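Local coordinates for alpha-1,4-endofucoidanase (Mariniflexile fucanivorans, PDB 6DLH), which cleaves alpha-1,4 linkages within fucoidan chains as a retaining endo-hydrolase of glycoside hydrolase family 107, at residues A299-V304 against Q346-W351; T310-L315 against A340-K345. All coordinates share one frame; numbering follows the deposited sequence.

Overall arrangement
Past strand 266-269 the chain enters a loop holding 299-304, runs into helix 307-321 through 310-315, passes strand 341-342 within 340-345, and continues directly into the loop 346-351. Contact 2 brings the strand back onto the helix. Contact 1 closes a wider circuit around it, joining the loop before the helix to the loop after the strand, so the inner closure lies wholly within the outer one. The centres are about 12 Å apart. Two probable hydrogen bonds couple them: Lys345 NZ to Gly300 O, and Asn312 ND2 to Met302 O. Together they tie helix 307-321 to strand 341-342 of the parallel sheet and join the loops flanking them.

Contact 1 of 2, residues A299-V304 against Q346-W351; sequences AGNMVV and QSTTSW
Two loops meet here, Gly300 and Asn301 lying against Thr348 and Thr349. Along 346-351, Ser347 comes first: its carbonyl O accepts a hydrogen bond from a water 2.6 Å away, which in turn accepts from Met302 N. Its OG also receives Thr349 N at 2.9 Å, an ST turn that folds the loop. Thr348 makes the direct contact. Its O lies 3.3 Å from Gly300 C, and it approaches Asn301 N at an angle too poor for a hydrogen bond. Its methyl CG2 sits 3.5 Å from Asn301 ND2. With CG anti to the backbone N (chi1 -168°), the Asn301 amide puts ND2 beside this methyl while OD1 accepts Val303 N at 3.0 Å, nearly straight at 164°, the donor tilted out of the carbonyl plane. This Asx turn, within the type I turn 301-304, fixes the amide's rotation. Thr349 adds a second water link, its O at 3.3 Å from a water that accepts from Gly300 N. The loops are therefore bridged by water at Met302 and Gly300 and pressed together between, each shaped by its own side-chain-to-backbone turn, a partly solvated seam at the surface of the domain.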
# COMPACT_ATOMS: atom_id res chain seq x y z
N ALA A 299 23.00 3.35 2.76
CA ALA A 299 22.02 4.06 1.96
C ALA A 299 22.65 4.39 0.62
O ALA A 299 23.87 4.32 0.46
CB ALA A 299 21.59 5.31 2.70
N GLY A 300 21.81 4.75 -0.35
CA GLY A 300 22.29 5.21 -1.63
C GLY A 300 22.59 4.07 -2.59
O GLY A 300 21.91 3.04 -2.59
N ASN A 301 23.62 4.27 -3.41
CA ASN A 301 23.86 3.49 -4.60
C ASN A 301 24.52 2.17 -4.21
O ASN A 301 25.61 2.18 -3.66
CB ASN A 301 24.66 4.33 -5.61
CG ASN A 301 24.69 3.72 -6.99
OD1 ASN A 301 24.60 2.50 -7.14
ND2 ASN A 301 24.85 4.56 -8.00
N MET A 302 23.89 1.04 -4.54
CA MET A 302 24.42 -0.24 -4.09
C MET A 302 25.58 -0.72 -4.96
O MET A 302 26.13 -1.80 -4.70
CB MET A 302 23.32 -1.32 -4.04
CG MET A 302 22.99 -1.93 -5.37
SD MET A 302 22.03 -3.51 -5.33
CE MET A 302 21.84 -3.75 -7.09
N VAL A 303 25.97 0.06 -5.99
CA VAL A 303 27.13 -0.31 -6.80
C VAL A 303 28.15 0.83 -6.90
O VAL A 303 29.10 0.72 -7.68
CB VAL A 303 26.75 -0.86 -8.19
CG1 VAL A 303 25.90 -2.12 -8.10
CG2 VAL A 303 26.09 0.18 -9.08
N VAL A 304 27.94 1.93 -6.15
CA VAL A 304 28.91 3.02 -6.05
C VAL A 304 29.12 3.37 -4.58
O VAL A 304 28.15 3.60 -3.86
CB VAL A 304 28.49 4.26 -6.87
CG1 VAL A 304 29.50 5.40 -6.72
CG2 VAL A 304 28.29 3.95 -8.35
N GLN A 346 16.94 -1.13 -7.56
CA GLN A 346 17.08 -0.92 -8.99
C GLN A 346 17.56 0.50 -9.29
O GLN A 346 18.30 0.70 -10.24
CB GLN A 346 15.75 -1.23 -9.69
CG GLN A 346 15.81 -1.11 -11.21
CD GLN A 346 14.55 -1.65 -11.85
OE1 GLN A 346 13.54 -1.87 -11.18
NE2 GLN A 346 14.61 -1.87 -13.15
N SER A 347 17.13 1.47 -8.47
CA SER A 347 17.53 2.87 -8.63
C SER A 347 18.81 3.12 -7.85
O SER A 347 19.21 2.28 -7.04
CB SER A 347 16.46 3.81 -8.14
OG SER A 347 16.65 4.09 -6.75
N THR A 348 19.40 4.30 -8.07
CA THR A 348 20.62 4.72 -7.38
C THR A 348 20.32 5.23 -5.97
O THR A 348 21.25 5.50 -5.22
CB THR A 348 21.36 5.82 -8.16
OG1 THR A 348 20.47 6.93 -8.31
CG2 THR A 348 21.85 5.40 -9.53
N THR A 349 19.04 5.37 -5.60
CA THR A 349 18.75 6.17 -4.41
C THR A 349 18.03 5.39 -3.32
O THR A 349 18.40 5.51 -2.15
CB THR A 349 18.11 7.52 -4.78
OG1 THR A 349 16.96 7.25 -5.58
CG2 THR A 349 19.05 8.44 -5.54
N SER A 350 17.00 4.61 -3.66
CA SER A 350 16.25 3.91 -2.63
C SER A 350 15.63 2.63 -3.19
O SER A 350 15.80 2.33 -4.36
CB SER A 350 15.21 4.80 -2.00
OG SER A 350 14.22 5.14 -2.95
N TRP A 351 14.93 1.89 -2.32
CA TRP A 351 14.33 0.62 -2.72
C TRP A 351 13.06 0.82 -3.53
O TRP A 351 12.76 0.01 -4.39
CB TRP A 351 14.10 -0.30 -1.51
CG TRP A 351 15.28 -1.17 -1.18
CD1 TRP A 351 15.58 -2.39 -1.71
CD2 TRP A 351 16.34 -0.87 -0.26
NE1 TRP A 351 16.75 -2.86 -1.20
CE2 TRP A 351 17.25 -1.95 -0.30
CE3 TRP A 351 16.63 0.22 0.58
CZ2 TRP A 351 18.40 -1.99 0.48
CZ3 TRP A 351 17.78 0.18 1.35
CH2 TRP A 351 18.65 -0.91 1.30
O HOH W 1 18.93 3.49 0.35
O HOH W 2 21.27 1.57 -5.71

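Contact 2 of 2, residues T310-L315 against A340-K345; sequences TYNHDL and AHFFPK
Leu315 and Phe342 carry the apolar part of this contact between helix 307-321 and strand 341-342. Leu315 lays its CD2 methyl over one face of the Phe342 ring, 3.6 Å from the centroid and 21° off the ring normal, a CH-pi contact displaced toward the CG-CD1 bond of Phe342. Leu315 CD1, on the same side of the plane but beyond the rim, is 3.9 Å from Phe342 CE1. Pro344, just past the strand, comes to the opposite face, its CB 3.6 Å above the Phe342 ring plane and offset toward the rim, so the phenyl group lies between a helix methyl and a proline of its own segment. Chi1 of -173° sets Phe342 CG trans to its backbone N and carries the ring out from the strand to the helix.

The polar neighbours lie at the ring's far end. Asn312 O approaches obliquely, 4.1 Å from Phe342 CZ, and Asn312 OD1 is 4.2 Å from the same carbon, with the amide and ring planes 29° apart. That buried amide bonds to the loop before the helix: ND2 gives to Met302 O and OD1 accepts from Phe296 N, which should hold it in one orientation beside the ring.

Val316 and Met319 of the same helix also touch Phe342, as does Ile378 of the adjoining strand 377-379. An outward-facing residue set under a helix, on a strand of a parallel sheet whose other strands alternate with helices, is consistent with the outer wall of a (beta/alpha)8-like catalytic domain, as in GH29 fucosidases.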
# COMPACT_ATOMS: atom_id res chain seq x y z
N THR A 310 31.32 -5.15 -6.97
CA THR A 310 31.93 -6.46 -6.83
C THR A 310 31.23 -7.26 -5.74
O THR A 310 30.89 -8.42 -5.95
CB THR A 310 33.41 -6.34 -6.46
OG1 THR A 310 34.08 -5.74 -7.57
CG2 THR A 310 34.06 -7.66 -6.11
N TYR A 311 31.06 -6.64 -4.56
CA TYR A 311 30.50 -7.33 -3.41
C TYR A 311 29.09 -7.84 -3.73
O TYR A 311 28.75 -8.97 -3.41
CB TYR A 311 30.44 -6.43 -2.17
CG TYR A 311 31.74 -5.85 -1.68
CD1 TYR A 311 32.96 -6.46 -1.95
CD2 TYR A 311 31.76 -4.68 -0.92
CE1 TYR A 311 34.15 -5.91 -1.50
CE2 TYR A 311 32.94 -4.13 -0.46
CZ TYR A 311 34.14 -4.75 -0.75
OH TYR A 311 35.31 -4.21 -0.31
N ASN A 312 28.29 -6.98 -4.36
CA ASN A 312 26.89 -7.30 -4.61
C ASN A 312 26.75 -8.28 -5.77
O ASN A 312 25.86 -9.13 -5.74
CB ASN A 312 26.03 -6.04 -4.75
CG ASN A 312 25.81 -5.40 -3.39
OD1 ASN A 312 25.45 -6.08 -2.43
ND2 ASN A 312 26.05 -4.10 -3.30
N HIS A 313 27.62 -8.15 -6.79
CA HIS A 313 27.57 -9.06 -7.93
C HIS A 313 28.06 -10.45 -7.52
O HIS A 313 27.54 -11.45 -8.00
CB HIS A 313 28.30 -8.52 -9.17
CG HIS A 313 28.03 -9.39 -10.35
ND1 HIS A 313 28.92 -10.37 -10.77
CD2 HIS A 313 26.94 -9.51 -11.15
CE1 HIS A 313 28.41 -11.02 -11.80
NE2 HIS A 313 27.19 -10.51 -12.04
N ASP A 314 29.06 -10.50 -6.63
CA ASP A 314 29.53 -11.76 -6.06
C ASP A 314 28.43 -12.44 -5.25
O ASP A 314 28.41 -13.66 -5.15
CB ASP A 314 30.80 -11.61 -5.22
CG ASP A 314 32.03 -11.32 -6.08
OD1 ASP A 314 31.93 -11.51 -7.31
OD2 ASP A 314 33.06 -10.91 -5.50
N LEU A 315 27.52 -11.65 -4.66
CA LEU A 315 26.40 -12.21 -3.93
C LEU A 315 25.49 -12.96 -4.90
O LEU A 315 25.01 -14.05 -4.61
CB LEU A 315 25.65 -11.09 -3.20
CG LEU A 315 24.48 -11.52 -2.30
CD1 LEU A 315 24.21 -10.46 -1.24
CD2 LEU A 315 23.21 -11.75 -3.12
N ALA A 340 18.42 -19.16 -1.05
CA ALA A 340 19.21 -17.96 -1.25
C ALA A 340 18.32 -16.91 -1.92
O ALA A 340 17.73 -17.17 -2.96
CB ALA A 340 20.43 -18.27 -2.08
N HIS A 341 18.24 -15.72 -1.31
CA HIS A 341 17.39 -14.66 -1.84
C HIS A 341 18.07 -13.31 -1.65
O HIS A 341 18.75 -13.08 -0.65
CB HIS A 341 16.00 -14.73 -1.20
CG HIS A 341 15.24 -13.45 -1.26
ND1 HIS A 341 15.39 -12.46 -0.30
CD2 HIS A 341 14.33 -12.99 -2.14
CE1 HIS A 341 14.60 -11.44 -0.60
NE2 HIS A 341 13.93 -11.75 -1.71
N PHE A 342 17.85 -12.41 -2.61
CA PHE A 342 18.53 -11.12 -2.66
C PHE A 342 17.47 -10.02 -2.69
O PHE A 342 16.45 -10.19 -3.37
CB PHE A 342 19.47 -11.12 -3.87
CG PHE A 342 20.40 -9.94 -4.03
CD1 PHE A 342 20.86 -9.22 -2.93
CD2 PHE A 342 20.86 -9.57 -5.29
CE1 PHE A 342 21.73 -8.15 -3.09
CE2 PHE A 342 21.74 -8.51 -5.45
CZ PHE A 342 22.18 -7.81 -4.35
N PHE A 343 17.72 -8.92 -1.96
CA PHE A 343 16.84 -7.75 -1.94
C PHE A 343 17.58 -6.50 -2.42
O PHE A 343 17.77 -5.55 -1.66
CB PHE A 343 16.23 -7.53 -0.54
CG PHE A 343 15.06 -6.58 -0.48
CD1 PHE A 343 14.48 -6.05 -1.63
CD2 PHE A 343 14.50 -6.24 0.75
CE1 PHE A 343 13.39 -5.20 -1.56
CE2 PHE A 343 13.40 -5.40 0.82
CZ PHE A 343 12.85 -4.87 -0.33
N PRO A 344 17.96 -6.42 -3.72
CA PRO A 344 18.68 -5.26 -4.24
C PRO A 344 17.77 -4.08 -4.57
O PRO A 344 16.54 -4.22 -4.56
CB PRO A 344 19.29 -5.82 -5.54
CG PRO A 344 18.24 -6.80 -6.02
CD PRO A 344 17.68 -7.43 -4.76
N LYS A 345 18.37 -2.92 -4.84
CA LYS A 345 17.65 -1.74 -5.32
C LYS A 345 17.96 -1.53 -6.79
O LYS A 345 19.11 -1.65 -7.20
CB LYS A 345 18.16 -0.44 -4.68
CG LYS A 345 18.57 -0.50 -3.22
CD LYS A 345 19.21 0.80 -2.77
CE LYS A 345 20.16 0.59 -1.61
NZ LYS A 345 20.47 1.87 -0.93